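Local atomic coordinates of soluble lytic murein transglycosylase (Escherichia coli, PDB entry 1QSA), a protein that cleaves the glycosidic bonds between N-acetylmuramic acid and N-acetylglucosamine in peptidoglycan, leaving a 1,6-anhydro bond in the muramic acid residue. Residues F213-A218 with A243-E248; L235-L240 with E253-V258; D153-L158 with A182-I187; E159-A164 with G171-L176; I257-L262 with T285-R290. One frame throughout, in Å; residues are numbered along the deposited sequence. Where two conformers were deposited one is given.

Contact 1. Residues F213-A218 with A243-E248; sequences FTRQMA and AQQLNE. With SO4 (sulfate ion), chain K; SO4 (sulfate ion), chain G.
A chi1 of -74° sets Arg215 CG anti to the carbonyl carbon; from there the chain runs extended to NE, antiparallel to the extended Gln244 side chain, each polar end meeting the other segment's backbone. Arg215 grips Gln244 O side-on, NE at 2.9 Å and NH2 at 3.1 Å, with the oxygen near the guanidinium plane. Gln244 is where the chain leaves helical geometry, and a long, multiply donating arginine suits such a carbonyl. In return Gln244 NE2 donates to Thr214 O at 3.1 Å from above the carbonyl plane, on the face opposite Ala218 N, while a water joins Gln244 OE1 to Arg215 O. Leu246 CD2 lies 3.7 Å from Arg215 CG. An alanine in place of Arg215 would probably leave Gln244 O without these two donors and open a gap beside Leu246. In the alpha-superhelix the loop between helices 230-243 and 248-260 docks here on helix 212-228, whose Phe213 and Met217 pack on helices 154-166 and 185-196.

Contact 2. Residues L235-L240 with E253-V258; sequences LMIPSL and ELRDIV
Ile237, the first residue of 235-240 to touch the partner, does so with its far end: CD1 comes within 3.8 Å of Leu254 O, 4.1 Å of Leu254 CB and 4.1 Å of Val258 CG2. Its CG1 lies anti to the carbonyl carbon (chi1 -65°) and its chain continues extended, a slender shape that lets one methyl touch two successive turns of 253-258. Helices 230-243 and 248-260 form an antiparallel hairpin of the alpha-superhelix; the short segments run at 163° with axes 10.3 Å apart, a spacing that branched aliphatic chains can fill. Pro238, directed away from the partner, lacks the N-H a helix needs, and the helix kinks here. One turn after Ile237, Leu240 reaches in with CD2, 3.8 Å from Leu254 CD1, the two side chains crossing at about a right angle. Phe222 of helix 212-228 touches Ile237, Leu240, Leu254 and Val258, and Trp274 of helix 269-280 meets Ile237, Val258 and Arg255, whose NH1 bonds to Gln252.

Contact 3. Residues D153-L158 with A182-I187; sequences DPLAYL and ADYQTI. With SO4 (sulfate ion), chain M.
The Tyr184 ring is held between a methyl of Leu158 and the CB of its own chain neighbour, Asp183, each over the centre of one face. Leu158 CD2 makes a CH-pi contact, 3.9 Å from the ring centroid and 8° off the normal; chi1 (-157°) sets CG anti to the backbone N, and chi2 (59°) then places the delta methyls. At the ring's edge Tyr184 CE2 comes to 3.3 Å from Pro154 O, and Pro154 CB lies 3.7 Å from the same carbon. The hydroxyl ends near Leu155, with OH 3.4 Å from CD2. The contact joins the first turns of helix 154-166 to the turn leading into helix 185-196 in the alpha-superhelix. Proline suits a first helical turn, where no N-H is required, and Asp153 at the N-cap accepts from Leu155 N through OD1 at 3.0 Å. That N-H approaches Tyr184 OH too poorly angled for a bond. No hydrogen bond spans the segments, so shape and dispersion carry this surface contact.

Contact 4. Residues E159-A164 with G171-L176; sequences ERIRLA and GLVTVL. With SO4 (sulfate ion), chain N.
Leu172 CD2 lies over one face of the Arg160 guanidinium, toward its rim and nearest NH2 at 3.6 Å; Arg160 NE and NH2 donate to Thr131 O and Lys133 O, and Trp129 adds a cation-pi contact. These groups flank an antiparallel helical hairpin of the alpha-superhelix, in which the segments run at 158° with axes 8.6 Å apart. The Arg162 guanidinium, on the side away from the hairpin partner, is used at its edges. A bend at chi3 (70°) lets NE meet Glu159 OE1 at 2.9 Å, while NH2 reaches the syn lone pair of Glu159 OE2 at 2.8 Å, a side-on salt bridge within one helical turn. NH1 and NH2 also bind a sulfate, probably from the crystallisation liquor, and NH1 bonds to Gln216 of helix 212-228. A leucine in place of Arg162 would probably leave the Glu159 carboxylate without its countercharge and Gln216 OE1 without this donor. Between the helices small and beta-branched residues allow close approach: the CA atoms of Ile161 and Val173 are 5.3 Å apart, and Ala164 CB lies 3.7 Å from Val173 CG2. Arg160 contributes its aliphatic stem, CG lying 3.8 Å from Leu176 CD1. Ile161 and Leu176 lie alongside one another, pointing opposite ways, with CG1 of the isoleucine 3.6 Å from CB of the leucine.

Contact 5. Residues I257-L262 with T285-R290; sequences IVAWRL and TSLIER. With SO4 (sulfate ion), chain D.
Within the alpha-superhelix, Trp260 and Leu287 join helix 248-260 to the start of helix 285-298, with helix 269-280 between them in the chain. Leu287 CD1 makes a CH-pi contact with the five-membered ring of Trp260, 3.8 Å from its centroid and only 3° off the normal. The leucine's CG is anti to its backbone N (chi1 179°), and from there the CD1 branch meets the indole face. Its CB stays close too, 3.9 Å from Trp260 NE1. Ala259 CB, a small group pointing toward the partner, lies 4.1 Å from the same Leu287 CD1, and Ile279 of helix 269-280 touches this alanine. The six-membered ring meets Arg290 through its aliphatic stem, CG lying 3.6 Å from Trp260 CZ3, while the guanidinium plane is turned 66° from the ring. A broad indole suits this partly exposed seam, for it reaches from Ser286 to Arg290, a full turn of the opposing helix. At its edge Ser286 OG approaches Trp260 CZ2 to 3.5 Å. The first-turn N-H groups of Thr285 and Ser286 bind a sulfate, probably from the crystallisation liquor, which Ser284 OG also reaches; Ser286 OG donates to sulfate O1 at 2.9 Å.

Contacts 2 and 4 are the buried ones, both antiparallel hairpins packed with aliphatic side chains, though contact 4 is closer and adds charged groups at its margins. Contact 3 is a surface contact, while contacts 1 and 5 are partly buried. Contacts 3 and 4 share helix 154-166 and are joined by Tyr157 OH bonding to Leu176 O; contacts 2 and 5 share helix 248-260, including Ile257 and Val258. Contact 1 alone has hydrogen bonds across its segments, as befits a loop meeting a helix, whereas contacts 3 and 5 each set a leucine methyl on an aromatic face. Phe213 and Gln216 link contact 1 to contacts 3 and 4, and Leu246 links it to contact 2.

Contact 1. Residues F213-A218 with A243-E248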
# COMPACT_ATOMS: atom_id res chain seq x y z
N PHE A 213 6.50 26.03 17.36
CA PHE A 213 6.84 24.68 17.80
C PHE A 213 5.83 24.11 18.81
O PHE A 213 5.27 23.03 18.58
CB PHE A 213 8.25 24.65 18.42
CG PHE A 213 8.63 23.31 18.99
CD1 PHE A 213 8.98 22.26 18.15
CD2 PHE A 213 8.60 23.09 20.37
CE1 PHE A 213 9.30 21.00 18.67
CE2 PHE A 213 8.92 21.83 20.91
CZ PHE A 213 9.27 20.78 20.05
N THR A 214 5.60 24.83 19.92
CA THR A 214 4.69 24.32 20.94
C THR A 214 3.24 24.24 20.47
O THR A 214 2.50 23.37 20.93
CB THR A 214 4.79 25.09 22.26
OG1 THR A 214 4.53 26.48 22.01
CG2 THR A 214 6.19 24.92 22.87
N ARG A 215 2.87 25.08 19.50
CA ARG A 215 1.51 25.05 18.97
C ARG A 215 1.34 23.79 18.12
O ARG A 215 0.34 23.08 18.24
CB ARG A 215 1.21 26.30 18.15
CG ARG A 215 1.00 27.54 19.02
CD ARG A 215 0.90 28.80 18.19
NE ARG A 215 0.85 29.98 19.05
CZ ARG A 215 1.65 31.04 18.94
NH1 ARG A 215 2.59 31.08 17.99
NH2 ARG A 215 1.52 32.06 19.78
N GLN A 216 2.34 23.48 17.30
CA GLN A 216 2.27 22.28 16.47
C GLN A 216 2.31 21.01 17.31
O GLN A 216 1.60 20.04 17.00
CB GLN A 216 3.39 22.27 15.44
CG GLN A 216 3.22 23.32 14.37
CD GLN A 216 4.11 23.03 13.19
OE1 GLN A 216 4.07 21.94 12.64
NE2 GLN A 216 4.97 23.99 12.85
N MET A 217 3.13 21.00 18.35
CA MET A 217 3.24 19.85 19.24
C MET A 217 1.89 19.63 19.93
O MET A 217 1.37 18.51 19.98
CB MET A 217 4.32 20.09 20.29
CG MET A 217 5.76 20.08 19.73
SD MET A 217 6.29 18.44 19.15
CE MET A 217 6.60 17.62 20.70
N ALA A 218 1.29 20.71 20.42
CA ALA A 218 -0.00 20.60 21.11
C ALA A 218 -1.12 20.16 20.16
O ALA A 218 -2.01 19.42 20.57
CB ALA A 218 -0.37 21.94 21.78
N ALA A 243 -4.69 29.64 25.81
CA ALA A 243 -3.36 29.34 26.35
C ALA A 243 -2.22 29.58 25.35
O ALA A 243 -1.11 29.94 25.75
CB ALA A 243 -3.31 27.90 26.85
N GLN A 244 -2.50 29.39 24.06
CA GLN A 244 -1.47 29.59 23.04
C GLN A 244 -1.73 30.73 22.07
O GLN A 244 -1.03 30.86 21.06
CB GLN A 244 -1.23 28.29 22.26
CG GLN A 244 -0.74 27.17 23.14
CD GLN A 244 -0.34 25.94 22.34
OE1 GLN A 244 -1.09 25.49 21.48
NE2 GLN A 244 0.84 25.40 22.64
N GLN A 245 -2.72 31.57 22.39
CA GLN A 245 -3.10 32.72 21.56
C GLN A 245 -3.23 32.31 20.10
O GLN A 245 -2.72 32.98 19.21
CB GLN A 245 -2.07 33.86 21.70
CG GLN A 245 -1.56 34.11 23.13
CD GLN A 245 -0.18 33.47 23.40
OE1 GLN A 245 0.73 33.55 22.57
NE2 GLN A 245 -0.04 32.82 24.56
N LEU A 246 -3.92 31.21 19.85
CA LEU A 246 -4.08 30.70 18.49
C LEU A 246 -4.83 31.63 17.54
O LEU A 246 -5.80 32.29 17.94
CB LEU A 246 -4.75 29.33 18.52
CG LEU A 246 -4.06 28.24 19.34
CD1 LEU A 246 -4.87 26.96 19.22
CD2 LEU A 246 -2.63 28.01 18.87
N ASN A 247 -4.37 31.68 16.30
CA ASN A 247 -5.02 32.51 15.29
C ASN A 247 -6.22 31.75 14.72
O ASN A 247 -6.46 30.59 15.11
CB ASN A 247 -4.03 32.93 14.19
CG ASN A 247 -3.46 31.76 13.41
OD1 ASN A 247 -4.14 30.79 13.11
ND2 ASN A 247 -2.19 31.88 13.03
N GLU A 248 -6.96 32.38 13.82
CA GLU A 248 -8.14 31.75 13.23
C GLU A 248 -7.89 30.43 12.51
O GLU A 248 -8.67 29.49 12.66
CB GLU A 248 -8.87 32.73 12.30
CG GLU A 248 -9.44 33.95 13.01
CD GLU A 248 -10.35 33.60 14.18
OE1 GLU A 248 -11.22 32.71 14.02
OE2 GLU A 248 -10.21 34.22 15.26
S SO4 K . -6.30 36.01 13.07
O1 SO4 K . -7.24 37.02 12.53
O2 SO4 K . -6.72 35.61 14.43
O3 SO4 K . -6.30 34.83 12.18
O4 SO4 K . -4.93 36.58 13.12
S SO4 G . 3.26 32.82 26.42
O1 SO4 G . 3.56 32.25 27.75
O2 SO4 G . 4.52 33.20 25.75
O3 SO4 G . 2.55 31.82 25.61
O4 SO4 G . 2.41 34.02 26.59
O HOH W 1 2.34 26.81 24.68
O HOH W 2 -2.09 24.21 19.13

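Contact 2. Residues L235-L240 with E253-V258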
# COMPACT_ATOMS: atom_id res chain seq x y z
N LEU A 235 -14.66 20.38 24.13
CA LEU A 235 -14.77 21.31 25.25
C LEU A 235 -13.48 22.04 25.60
O LEU A 235 -13.51 23.11 26.22
CB LEU A 235 -15.30 20.58 26.48
CG LEU A 235 -16.73 20.07 26.37
CD1 LEU A 235 -17.07 19.26 27.61
CD2 LEU A 235 -17.70 21.24 26.20
N MET A 236 -12.35 21.47 25.19
CA MET A 236 -11.04 22.05 25.47
C MET A 236 -10.59 23.17 24.52
O MET A 236 -9.69 23.94 24.86
CB MET A 236 -9.98 20.94 25.44
CG MET A 236 -8.59 21.38 25.84
SD MET A 236 -7.35 20.13 25.48
CE MET A 236 -7.97 18.74 26.41
N ILE A 237 -11.21 23.26 23.35
CA ILE A 237 -10.79 24.25 22.37
C ILE A 237 -10.64 25.69 22.89
O ILE A 237 -9.61 26.33 22.64
CB ILE A 237 -11.63 24.19 21.07
CG1 ILE A 237 -11.40 22.85 20.37
CG2 ILE A 237 -11.26 25.34 20.14
CD1 ILE A 237 -12.18 22.68 19.07
N PRO A 238 -11.64 26.22 23.61
CA PRO A 238 -11.47 27.60 24.09
C PRO A 238 -10.23 27.78 24.98
O PRO A 238 -9.46 28.73 24.78
CB PRO A 238 -12.77 27.88 24.85
CG PRO A 238 -13.77 27.06 24.10
CD PRO A 238 -13.02 25.76 23.83
N SER A 239 -10.04 26.87 25.93
CA SER A 239 -8.90 26.94 26.84
C SER A 239 -7.56 26.81 26.11
O SER A 239 -6.60 27.51 26.44
CB SER A 239 -8.99 25.85 27.91
OG SER A 239 -10.04 26.12 28.82
N LEU A 240 -7.51 25.91 25.13
CA LEU A 240 -6.28 25.71 24.36
C LEU A 240 -5.98 26.93 23.48
O LEU A 240 -4.84 27.39 23.42
CB LEU A 240 -6.38 24.44 23.50
CG LEU A 240 -5.12 23.99 22.76
CD1 LEU A 240 -3.93 23.89 23.71
CD2 LEU A 240 -5.40 22.65 22.10
N GLU A 253 -8.21 24.47 12.67
CA GLU A 253 -7.59 23.15 12.57
C GLU A 253 -8.07 22.31 13.74
O GLU A 253 -8.37 21.12 13.59
CB GLU A 253 -6.06 23.20 12.58
CG GLU A 253 -5.47 21.77 12.52
CD GLU A 253 -3.95 21.67 12.68
OE1 GLU A 253 -3.32 22.60 13.22
OE2 GLU A 253 -3.39 20.62 12.29
N LEU A 254 -8.16 22.93 14.92
CA LEU A 254 -8.63 22.20 16.10
C LEU A 254 -10.09 21.77 15.90
O LEU A 254 -10.47 20.67 16.28
CB LEU A 254 -8.51 23.05 17.36
CG LEU A 254 -7.11 23.51 17.77
CD1 LEU A 254 -7.20 24.16 19.14
CD2 LEU A 254 -6.13 22.32 17.81
N ARG A 255 -10.90 22.66 15.32
CA ARG A 255 -12.31 22.34 15.06
C ARG A 255 -12.41 21.16 14.10
O ARG A 255 -13.21 20.26 14.32
CB ARG A 255 -13.05 23.54 14.46
CG ARG A 255 -13.34 24.65 15.44
CD ARG A 255 -14.38 25.60 14.87
NE ARG A 255 -14.46 26.82 15.66
CZ ARG A 255 -13.90 27.98 15.31
NH1 ARG A 255 -13.25 28.08 14.16
NH2 ARG A 255 -14.00 29.03 16.11
N ASP A 256 -11.58 21.17 13.06
CA ASP A 256 -11.56 20.09 12.05
C ASP A 256 -11.24 18.75 12.71
O ASP A 256 -11.87 17.73 12.40
CB ASP A 256 -10.51 20.36 10.96
CG ASP A 256 -10.89 21.49 10.01
OD1 ASP A 256 -12.01 22.05 10.10
OD2 ASP A 256 -10.06 21.82 9.15
N ILE A 257 -10.24 18.76 13.58
CA ILE A 257 -9.81 17.56 14.29
C ILE A 257 -10.97 16.93 15.07
O ILE A 257 -11.20 15.72 14.98
CB ILE A 257 -8.63 17.90 15.23
CG1 ILE A 257 -7.36 18.11 14.40
CG2 ILE A 257 -8.43 16.80 16.28
CD1 ILE A 257 -6.25 18.79 15.16
N VAL A 258 -11.73 17.76 15.78
CA VAL A 258 -12.86 17.26 16.56
C VAL A 258 -14.00 16.79 15.67
O VAL A 258 -14.58 15.73 15.91
CB VAL A 258 -13.34 18.33 17.56
CG1 VAL A 258 -14.65 17.89 18.24
CG2 VAL A 258 -12.27 18.56 18.62

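Contact 3. Residues D153-L158 with A182-I187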
# COMPACT_ATOMS: atom_id res chain seq x y z
N ASP A 153 23.00 22.14 14.28
CA ASP A 153 22.15 23.30 14.59
C ASP A 153 21.08 22.84 15.59
O ASP A 153 20.37 21.87 15.33
CB ASP A 153 21.48 23.79 13.29
CG ASP A 153 20.63 25.06 13.47
OD1 ASP A 153 20.38 25.51 14.61
OD2 ASP A 153 20.19 25.61 12.43
N PRO A 154 20.99 23.50 16.77
CA PRO A 154 19.97 23.08 17.74
C PRO A 154 18.56 23.13 17.15
O PRO A 154 17.69 22.35 17.54
CB PRO A 154 20.17 24.05 18.91
CG PRO A 154 20.87 25.24 18.29
CD PRO A 154 21.80 24.62 17.29
N LEU A 155 18.33 24.03 16.19
CA LEU A 155 17.02 24.11 15.55
C LEU A 155 16.72 22.82 14.78
O LEU A 155 15.56 22.44 14.65
CB LEU A 155 16.92 25.31 14.60
CG LEU A 155 16.80 26.70 15.22
CD1 LEU A 155 16.73 27.73 14.09
CD2 LEU A 155 15.57 26.80 16.11
N ALA A 156 17.76 22.16 14.26
CA ALA A 156 17.57 20.90 13.53
C ALA A 156 17.19 19.80 14.52
O ALA A 156 16.41 18.90 14.19
CB ALA A 156 18.85 20.52 12.77
N TYR A 157 17.71 19.90 15.74
CA TYR A 157 17.41 18.92 16.79
C TYR A 157 15.93 19.04 17.16
O TYR A 157 15.19 18.06 17.15
CB TYR A 157 18.28 19.17 18.03
CG TYR A 157 18.25 18.01 19.02
CD1 TYR A 157 17.18 17.84 19.91
CD2 TYR A 157 19.27 17.06 19.02
CE1 TYR A 157 17.13 16.75 20.77
CE2 TYR A 157 19.23 15.95 19.88
CZ TYR A 157 18.15 15.81 20.75
OH TYR A 157 18.10 14.71 21.57
N LEU A 158 15.49 20.28 17.40
CA LEU A 158 14.10 20.54 17.77
C LEU A 158 13.14 20.17 16.63
O LEU A 158 12.05 19.64 16.87
CB LEU A 158 13.94 22.01 18.17
CG LEU A 158 12.76 22.33 19.07
CD1 LEU A 158 12.85 21.54 20.39
CD2 LEU A 158 12.73 23.83 19.34
N ALA A 182 21.05 21.93 25.77
CA ALA A 182 20.77 22.92 26.81
C ALA A 182 19.83 24.05 26.39
O ALA A 182 19.05 24.54 27.21
CB ALA A 182 22.08 23.50 27.35
N ASP A 183 19.86 24.41 25.11
CA ASP A 183 19.02 25.48 24.56
C ASP A 183 17.54 25.31 24.90
O ASP A 183 16.85 26.29 25.23
CB ASP A 183 19.12 25.52 23.03
CG ASP A 183 20.55 25.59 22.52
OD1 ASP A 183 21.33 24.63 22.76
OD2 ASP A 183 20.87 26.59 21.85
N TYR A 184 17.05 24.07 24.84
CA TYR A 184 15.65 23.78 25.06
C TYR A 184 15.36 22.87 26.25
O TYR A 184 14.27 22.30 26.36
CB TYR A 184 15.04 23.17 23.79
CG TYR A 184 15.53 23.81 22.50
CD1 TYR A 184 15.25 25.14 22.20
CD2 TYR A 184 16.31 23.08 21.60
CE1 TYR A 184 15.73 25.74 21.03
CE2 TYR A 184 16.79 23.65 20.43
CZ TYR A 184 16.50 24.98 20.15
OH TYR A 184 16.97 25.53 18.98
N GLN A 185 16.32 22.75 27.15
CA GLN A 185 16.17 21.90 28.33
C GLN A 185 14.93 22.26 29.16
O GLN A 185 14.30 21.38 29.76
CB GLN A 185 17.43 21.95 29.19
CG GLN A 185 17.32 21.19 30.51
CD GLN A 185 16.91 19.73 30.34
OE1 GLN A 185 16.14 19.19 31.14
NE2 GLN A 185 17.41 19.09 29.29
N THR A 186 14.59 23.54 29.18
CA THR A 186 13.46 24.02 29.97
C THR A 186 12.10 23.42 29.59
O THR A 186 11.20 23.34 30.44
CB THR A 186 13.42 25.55 30.09
OG1 THR A 186 12.63 25.90 31.23
CG2 THR A 186 12.85 26.21 28.81
N ILE A 187 11.95 22.97 28.34
CA ILE A 187 10.70 22.34 27.92
C ILE A 187 10.80 20.82 27.72
O ILE A 187 9.81 20.19 27.35
CB ILE A 187 10.09 22.96 26.63
CG1 ILE A 187 11.09 22.89 25.48
CG2 ILE A 187 9.60 24.37 26.91
CD1 ILE A 187 10.49 23.32 24.14
S SO4 M . 24.40 20.46 24.79
O1 SO4 M . 23.98 21.55 23.88
O2 SO4 M . 23.50 20.41 25.96
O3 SO4 M . 24.37 19.17 24.08
O4 SO4 M . 25.78 20.73 25.26

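Contact 4. Residues E159-A164 with G171-L176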
# COMPACT_ATOMS: atom_id res chain seq x y z
N GLU A 159 13.58 20.38 15.38
CA GLU A 159 12.77 20.04 14.21
C GLU A 159 12.50 18.53 14.12
O GLU A 159 11.41 18.11 13.72
CB GLU A 159 13.45 20.55 12.93
CG GLU A 159 12.83 20.07 11.62
CD GLU A 159 11.39 20.54 11.40
OE1 GLU A 159 10.87 21.35 12.21
OE2 GLU A 159 10.77 20.08 10.42
N ARG A 160 13.48 17.71 14.48
CA ARG A 160 13.24 16.28 14.44
C ARG A 160 12.20 15.87 15.48
O ARG A 160 11.42 14.94 15.24
CB ARG A 160 14.53 15.46 14.63
CG ARG A 160 14.26 13.99 14.31
CD ARG A 160 15.50 13.10 14.34
NE ARG A 160 15.17 11.79 13.81
CZ ARG A 160 15.83 10.67 14.08
NH1 ARG A 160 16.87 10.69 14.91
NH2 ARG A 160 15.42 9.52 13.54
N ILE A 161 12.18 16.55 16.63
CA ILE A 161 11.18 16.27 17.67
C ILE A 161 9.79 16.57 17.11
O ILE A 161 8.86 15.76 17.27
CB ILE A 161 11.44 17.11 18.97
CG1 ILE A 161 12.70 16.59 19.68
CG2 ILE A 161 10.22 17.07 19.88
CD1 ILE A 161 13.05 17.30 20.95
N ARG A 162 9.66 17.69 16.40
CA ARG A 162 8.39 18.07 15.78
C ARG A 162 7.97 17.01 14.75
O ARG A 162 6.82 16.56 14.74
CB ARG A 162 8.50 19.44 15.10
CG ARG A 162 7.16 19.99 14.60
CD ARG A 162 7.34 21.28 13.81
NE ARG A 162 7.99 21.02 12.53
CZ ARG A 162 7.35 20.67 11.41
NH1 ARG A 162 6.03 20.60 11.39
NH2 ARG A 162 8.03 20.43 10.30
N LEU A 163 8.91 16.59 13.91
CA LEU A 163 8.63 15.58 12.89
C LEU A 163 8.26 14.22 13.51
O LEU A 163 7.33 13.54 13.02
CB LEU A 163 9.83 15.40 11.95
CG LEU A 163 10.17 16.55 10.99
CD1 LEU A 163 11.50 16.29 10.29
CD2 LEU A 163 9.07 16.75 9.97
N ALA A 164 8.96 13.84 14.57
CA ALA A 164 8.68 12.57 15.24
C ALA A 164 7.27 12.60 15.86
O ALA A 164 6.52 11.63 15.77
CB ALA A 164 9.74 12.28 16.32
N GLY A 171 7.89 7.46 20.97
CA GLY A 171 9.07 6.88 21.59
C GLY A 171 10.30 7.70 21.22
O GLY A 171 11.16 8.00 22.06
N LEU A 172 10.40 8.08 19.94
CA LEU A 172 11.53 8.89 19.47
C LEU A 172 11.44 10.30 20.08
O LEU A 172 12.45 10.87 20.47
CB LEU A 172 11.57 8.96 17.94
CG LEU A 172 12.66 9.83 17.30
CD1 LEU A 172 14.05 9.41 17.77
CD2 LEU A 172 12.55 9.77 15.78
N VAL A 173 10.23 10.85 20.18
CA VAL A 173 10.07 12.17 20.79
C VAL A 173 10.69 12.16 22.19
O VAL A 173 11.46 13.06 22.55
CB VAL A 173 8.57 12.58 20.90
CG1 VAL A 173 8.43 13.88 21.73
CG2 VAL A 173 8.00 12.82 19.51
N THR A 174 10.37 11.11 22.95
CA THR A 174 10.86 10.96 24.30
C THR A 174 12.38 10.77 24.37
O THR A 174 13.03 11.39 25.21
CB THR A 174 10.09 9.83 25.02
OG1 THR A 174 8.78 10.33 25.34
CG2 THR A 174 10.80 9.38 26.28
N VAL A 175 12.95 9.94 23.49
CA VAL A 175 14.40 9.74 23.48
C VAL A 175 15.12 11.05 23.17
O VAL A 175 16.10 11.41 23.84
CB VAL A 175 14.82 8.64 22.45
CG1 VAL A 175 16.35 8.63 22.24
CG2 VAL A 175 14.38 7.28 22.95
N LEU A 176 14.62 11.79 22.18
CA LEU A 176 15.23 13.06 21.79
C LEU A 176 15.15 14.09 22.91
O LEU A 176 16.15 14.74 23.24
CB LEU A 176 14.57 13.60 20.51
CG LEU A 176 14.83 12.80 19.22
CD1 LEU A 176 14.03 13.37 18.07
CD2 LEU A 176 16.32 12.81 18.87
S SO4 N . 5.34 20.25 7.71
O1 SO4 N . 6.34 19.19 7.98
O2 SO4 N . 4.56 19.88 6.51
O3 SO4 N . 4.44 20.38 8.87
O4 SO4 N . 6.03 21.54 7.47

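Contact 5. Residues I257-L262 with T285-R290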
# COMPACT_ATOMS: atom_id res chain seq x y z
N ILE A 257 -10.24 18.76 13.58
CA ILE A 257 -9.81 17.56 14.29
C ILE A 257 -10.97 16.93 15.07
O ILE A 257 -11.20 15.72 14.98
CB ILE A 257 -8.63 17.90 15.23
CG1 ILE A 257 -7.36 18.11 14.40
CG2 ILE A 257 -8.43 16.80 16.28
CD1 ILE A 257 -6.25 18.79 15.16
N VAL A 258 -11.73 17.76 15.78
CA VAL A 258 -12.86 17.26 16.56
C VAL A 258 -14.00 16.79 15.67
O VAL A 258 -14.58 15.73 15.91
CB VAL A 258 -13.34 18.33 17.56
CG1 VAL A 258 -14.65 17.89 18.24
CG2 VAL A 258 -12.27 18.56 18.62
N ALA A 259 -14.29 17.56 14.62
CA ALA A 259 -15.38 17.23 13.69
C ALA A 259 -15.20 15.84 13.09
O ALA A 259 -16.19 15.12 12.88
CB ALA A 259 -15.48 18.28 12.59
N TRP A 260 -13.96 15.46 12.79
CA TRP A 260 -13.65 14.14 12.25
C TRP A 260 -14.09 13.03 13.20
O TRP A 260 -14.38 11.91 12.77
CB TRP A 260 -12.14 13.98 12.05
CG TRP A 260 -11.66 14.34 10.70
CD1 TRP A 260 -10.94 15.45 10.36
CD2 TRP A 260 -11.87 13.60 9.49
NE1 TRP A 260 -10.69 15.45 9.00
CE2 TRP A 260 -11.25 14.33 8.45
CE3 TRP A 260 -12.52 12.40 9.19
CZ2 TRP A 260 -11.26 13.89 7.13
CZ3 TRP A 260 -12.53 11.96 7.86
CH2 TRP A 260 -11.90 12.71 6.85
N ARG A 261 -14.05 13.33 14.50
CA ARG A 261 -14.40 12.36 15.52
C ARG A 261 -15.88 12.39 15.94
O ARG A 261 -16.27 11.67 16.85
CB ARG A 261 -13.51 12.54 16.77
CG ARG A 261 -12.01 12.68 16.49
CD ARG A 261 -11.47 11.62 15.54
NE ARG A 261 -11.72 10.26 16.00
CZ ARG A 261 -11.06 9.20 15.55
NH1 ARG A 261 -10.09 9.35 14.65
NH2 ARG A 261 -11.34 7.99 16.01
N LEU A 262 -16.67 13.22 15.28
CA LEU A 262 -18.10 13.32 15.59
C LEU A 262 -18.93 12.83 14.40
O LEU A 262 -20.03 13.31 14.16
CB LEU A 262 -18.47 14.76 15.95
CG LEU A 262 -17.88 15.28 17.26
CD1 LEU A 262 -18.19 16.76 17.45
CD2 LEU A 262 -18.41 14.46 18.43
N THR A 285 -10.99 19.71 2.39
CA THR A 285 -11.74 18.94 1.40
C THR A 285 -12.11 17.55 1.92
O THR A 285 -13.26 17.12 1.79
CB THR A 285 -10.93 18.79 0.11
OG1 THR A 285 -10.82 20.07 -0.52
CG2 THR A 285 -11.61 17.81 -0.85
N SER A 286 -11.16 16.85 2.53
CA SER A 286 -11.44 15.51 3.03
C SER A 286 -12.51 15.49 4.12
O SER A 286 -13.32 14.58 4.15
CB SER A 286 -10.14 14.81 3.50
OG SER A 286 -9.53 15.55 4.54
N LEU A 287 -12.54 16.52 4.97
CA LEU A 287 -13.55 16.60 6.03
C LEU A 287 -14.95 16.82 5.43
O LEU A 287 -15.91 16.17 5.84
CB LEU A 287 -13.21 17.73 7.00
CG LEU A 287 -14.19 17.97 8.16
CD1 LEU A 287 -14.40 16.70 9.01
CD2 LEU A 287 -13.67 19.12 9.02
N ILE A 288 -15.04 17.71 4.45
CA ILE A 288 -16.32 17.98 3.78
C ILE A 288 -16.78 16.71 3.07
O ILE A 288 -17.96 16.38 3.13
CB ILE A 288 -16.19 19.16 2.78
CG1 ILE A 288 -15.81 20.44 3.53
CG2 ILE A 288 -17.52 19.35 2.02
CD1 ILE A 288 -15.25 21.56 2.64
N GLU A 289 -15.86 15.99 2.43
CA GLU A 289 -16.21 14.74 1.75
C GLU A 289 -16.73 13.71 2.75
O GLU A 289 -17.67 12.95 2.44
CB GLU A 289 -15.01 14.18 0.99
CG GLU A 289 -14.68 14.98 -0.27
CD GLU A 289 -13.44 14.48 -0.98
OE1 GLU A 289 -12.44 14.15 -0.30
OE2 GLU A 289 -13.46 14.42 -2.23
N ARG A 290 -16.12 13.65 3.93
CA ARG A 290 -16.58 12.70 4.96
C ARG A 290 -18.02 13.07 5.37
O ARG A 290 -18.85 12.18 5.58
CB ARG A 290 -15.66 12.70 6.19
CG ARG A 290 -16.10 11.72 7.30
CD ARG A 290 -16.18 10.27 6.82
NE ARG A 290 -16.71 9.35 7.83
CZ ARG A 290 -17.99 9.02 7.95
NH1 ARG A 290 -18.89 9.52 7.12
NH2 ARG A 290 -18.38 8.18 8.91
S SO4 D . -7.49 18.45 3.12
O1 SO4 D . -8.26 17.30 2.61
O2 SO4 D . -7.93 19.68 2.40
O3 SO4 D . -7.70 18.63 4.56
O4 SO4 D . -6.06 18.23 2.87